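Local coordinates for OmpA family protein (PDB 7RJJ) that probably tethers the outer membrane to the cell wall by binding peptidoglycan through this periplasmic OmpA-like domain, which holds D-alanine here, at residues V46-T51 against A87-G92. Sequence-based numbering, arbitrary orientation.
Sequences VVAGHT and AVQGYG. With DAL (D-alanine), chain C.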
ATOM      1  N   VAL A  46       2.136  -6.372   6.010  1.00  8.55           N
ATOM      2  CA  VAL A  46       1.247  -6.780   4.896  1.00  8.29           C
ATOM      3  C   VAL A  46       0.947  -5.513   4.099  1.00  8.24           C
ATOM      4  O   VAL A  46       0.341  -4.586   4.660  1.00  8.57           O
ATOM      5  CB  VAL A  46      -0.022  -7.500   5.387  1.00  8.64           C
ATOM      6  CG1 VAL A  46      -1.011  -7.743   4.249  1.00  8.77           C
ATOM      7  CG2 VAL A  46       0.312  -8.792   6.111  1.00  9.21           C
ATOM      8  N   VAL A  47       1.379  -5.481   2.846  1.00  8.30           N
ATOM      9  CA  VAL A  47       1.217  -4.284   1.976  1.00  8.61           C
ATOM     10  C   VAL A  47       0.137  -4.609   0.938  1.00  8.44           C
ATOM     11  O   VAL A  47       0.378  -5.487   0.097  1.00  8.67           O
ATOM     12  CB  VAL A  47       2.554  -3.893   1.316  1.00  9.48           C
ATOM     13  CG1 VAL A  47       2.429  -2.557   0.599  1.00 10.27           C
ATOM     14  CG2 VAL A  47       3.688  -3.836   2.323  1.00 10.03           C
ATOM     15  N   ALA A  48      -1.018  -3.954   1.039  1.00  8.50           N
ATOM     16  CA  ALA A  48      -2.175  -4.246   0.163  1.00  8.64           C
ATOM     17  C   ALA A  48      -2.440  -3.079  -0.786  1.00  9.13           C
ATOM     18  O   ALA A  48      -2.602  -1.922  -0.303  1.00  9.62           O
ATOM     19  CB  ALA A  48      -3.389  -4.549   1.003  1.00  8.94           C
ATOM     20  N   GLY A  49      -2.438  -3.377  -2.086  1.00  9.50           N
ATOM     21  CA  GLY A  49      -2.722  -2.356  -3.111  1.00 10.21           C
ATOM     22  C   GLY A  49      -4.188  -2.351  -3.500  1.00 10.57           C
ATOM     23  O   GLY A  49      -4.870  -3.413  -3.404  1.00 10.56           O
ATOM     24  N   HIS A  50      -4.655  -1.196  -3.980  1.00 11.51           N
ATOM     25  CA  HIS A  50      -6.066  -1.012  -4.377  1.00 12.15           C
ATOM     26  C   HIS A  50      -6.126  -0.150  -5.638  1.00 13.18           C
ATOM     27  O   HIS A  50      -5.117   0.521  -5.967  1.00 13.56           O
ATOM     28  CB  HIS A  50      -6.845  -0.331  -3.252  1.00 12.81           C
ATOM     29  CG  HIS A  50      -6.874  -1.086  -1.968  1.00 12.59           C
ATOM     30  ND1 HIS A  50      -7.942  -1.880  -1.618  1.00 13.13           N
ATOM     31  CD2 HIS A  50      -6.008  -1.128  -0.934  1.00 12.34           C
ATOM     32  CE1 HIS A  50      -7.728  -2.412  -0.432  1.00 13.34           C
ATOM     33  NE2 HIS A  50      -6.537  -1.974   0.016  1.00 12.59           N
ATOM     34  N   THR A  51      -7.280  -0.158  -6.286  1.00 14.18           N
ATOM     35  CA  THR A  51      -7.490   0.658  -7.512  1.00 15.61           C
ATOM     36  C   THR A  51      -8.877   1.288  -7.459  1.00 16.97           C
ATOM     37  O   THR A  51      -9.669   0.890  -6.586  1.00 16.61           O
ATOM     38  CB  THR A  51      -7.429  -0.200  -8.781  1.00 15.82           C
ATOM     39  OG1 THR A  51      -8.605  -1.009  -8.844  1.00 15.92           O
ATOM     40  CG2 THR A  51      -6.210  -1.092  -8.831  1.00 15.60           C
ATOM     41  N   ALA A  87       4.898  -8.842   2.873  1.00 11.01           N
ATOM     42  CA  ALA A  87       3.971  -9.750   2.167  1.00 11.09           C
ATOM     43  C   ALA A  87       3.071  -8.837   1.336  1.00 10.71           C
ATOM     44  O   ALA A  87       2.455  -7.913   1.944  1.00 10.24           O
ATOM     45  CB  ALA A  87       3.211 -10.632   3.121  1.00 11.49           C
ATOM     46  N   VAL A  88       3.084  -8.985   0.006  1.00 11.07           N
ATOM     47  CA  VAL A  88       2.281  -8.038  -0.823  1.00 10.86           C
ATOM     48  C   VAL A  88       0.992  -8.708  -1.283  1.00 11.15           C
ATOM     49  O   VAL A  88       1.005  -9.884  -1.667  1.00 12.00           O
ATOM     50  CB  VAL A  88       3.073  -7.390  -1.980  1.00 11.51           C
ATOM     51  CG1 VAL A  88       4.260  -6.580  -1.458  1.00 11.41           C
ATOM     52  CG2 VAL A  88       3.513  -8.357  -3.034  1.00 12.62           C
ATOM     53  N   GLN A  89      -0.074  -7.909  -1.281  1.00 10.80           N
ATOM     54  CA  GLN A  89      -1.462  -8.340  -1.549  1.00 11.28           C
ATOM     55  C   GLN A  89      -2.124  -7.351  -2.502  1.00 11.57           C
ATOM     56  O   GLN A  89      -1.732  -6.182  -2.482  1.00 11.02           O
ATOM     57  CB  GLN A  89      -2.209  -8.329  -0.214  1.00 10.96           C
ATOM     58  CG  GLN A  89      -3.669  -8.732  -0.282  1.00 11.83           C
ATOM     59  CD  GLN A  89      -4.322  -8.654   1.080  1.00 12.05           C
ATOM     60  OE1 GLN A  89      -3.827  -8.005   1.996  1.00 11.53           O
ATOM     61  NE2 GLN A  89      -5.474  -9.283   1.212  1.00 13.17           N
ATOM     62  N   GLY A  90      -3.041  -7.832  -3.335  1.00 12.78           N
ATOM     63  CA  GLY A  90      -3.789  -6.925  -4.219  1.00 13.60           C
ATOM     64  C   GLY A  90      -5.273  -7.157  -4.046  1.00 14.50           C
ATOM     65  O   GLY A  90      -5.667  -8.317  -3.997  1.00 15.18           O
ATOM     66  N   TYR A  91      -6.037  -6.089  -3.857  1.00 14.79           N
ATOM     67  CA  TYR A  91      -7.516  -6.173  -3.766  1.00 16.27           C
ATOM     68  C   TYR A  91      -8.161  -5.674  -5.058  1.00 17.69           C
ATOM     69  O   TYR A  91      -9.401  -5.703  -5.155  1.00 19.18           O
ATOM     70  CB  TYR A  91      -8.055  -5.326  -2.616  1.00 16.15           C
ATOM     71  CG  TYR A  91      -7.936  -5.966  -1.264  1.00 16.03           C
ATOM     72  CD1 TYR A  91      -8.921  -6.816  -0.796  1.00 17.42           C
ATOM     73  CD2 TYR A  91      -6.844  -5.725  -0.453  1.00 15.20           C
ATOM     74  CE1 TYR A  91      -8.822  -7.408   0.451  1.00 17.50           C
ATOM     75  CE2 TYR A  91      -6.734  -6.310   0.794  1.00 15.31           C
ATOM     76  CZ  TYR A  91      -7.735  -7.139   1.254  1.00 16.32           C
ATOM     77  OH  TYR A  91      -7.627  -7.715   2.489  1.00 17.06           O
ATOM     78  N   GLY A  92      -7.363  -5.174  -6.005  1.00 17.90           N
ATOM     79  CA  GLY A  92      -7.980  -4.643  -7.237  1.00 19.62           C
ATOM     80  C   GLY A  92      -8.940  -3.515  -6.899  1.00 20.23           C
ATOM     81  O   GLY A  92      -8.591  -2.688  -6.027  1.00 18.52           O
TER
HETATM   82  N   DAL C 601      -8.573   1.722 -12.198  1.00 24.99           N
HETATM   83  CA  DAL C 601      -7.591   2.785 -12.572  1.00 25.85           C
HETATM   84  CB  DAL C 601      -6.890   2.408 -13.852  1.00 29.05           C
HETATM   85  C   DAL C 601      -6.598   3.006 -11.424  1.00 25.73           C
HETATM   86  O   DAL C 601      -5.540   3.606 -11.612  1.00 23.42           O
HETATM   87  OXT DAL C 601      -6.831   2.617 -10.275  1.00 22.22           O
HETATM   88  O   HOH W   1      -9.964  -2.243  -3.691  1.00 22.18           O
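Four in-register parallel bridges, Val46 to Ala87 through Gly49 to Gly90, pair the two strands; the axes of the two short strand segments are inclined at 23°. The backbone bonds vary in directness: Val47 N meets Ala87 O at 2.8 Å, nearly along the C=O axis, whereas Gly49 N reaches Gln89 O at 2.9 Å from above the carbonyl plane. Further along, Tyr91 N donates almost straight (173°) to Gly49 O, and the last bond, Thr51 N to Gly92 O, is bent, with the donor well above the carbonyl plane.

Side chain packs on side chain most tightly where His50 and Tyr91 lie side by side, both with CG anti to the carbonyl carbon. Their planes are parallel within 2° but slid apart, so overlap is slight; His50 CE1 nevertheless comes to 3.4 Å from Tyr91 CD2. Ala48 CB meets the tyrosine edge in plane, 3.8 Å from Tyr91 CE2. A water at the imidazole edge joins His50 ND1 to Gly92 O, so that carbonyl serves both Thr51 N and the water.

The side chains of Ala87 and Val88 are looser: both residues are partly exposed on the outermost strand, and Val88 CG1 comes no nearer than 4.2 Å to Val47 CB. Extended Gln89 crosses Val46 obliquely, its OE1 reaching to 3.6 Å from Val46 CG1 over the face it shares with Ala48.

Thr51, whose CB lies 3.2 Å from D-alanine OXT, carries the pairing into the ligand pocket, where Asp52 and Arg67 also bind the amino acid. Helix 57-77 connects the strands in a beta-alpha-beta unit, with the pocket beyond their C-terminal ends, as befits the peptidoglycan-binding OmpA-like fold.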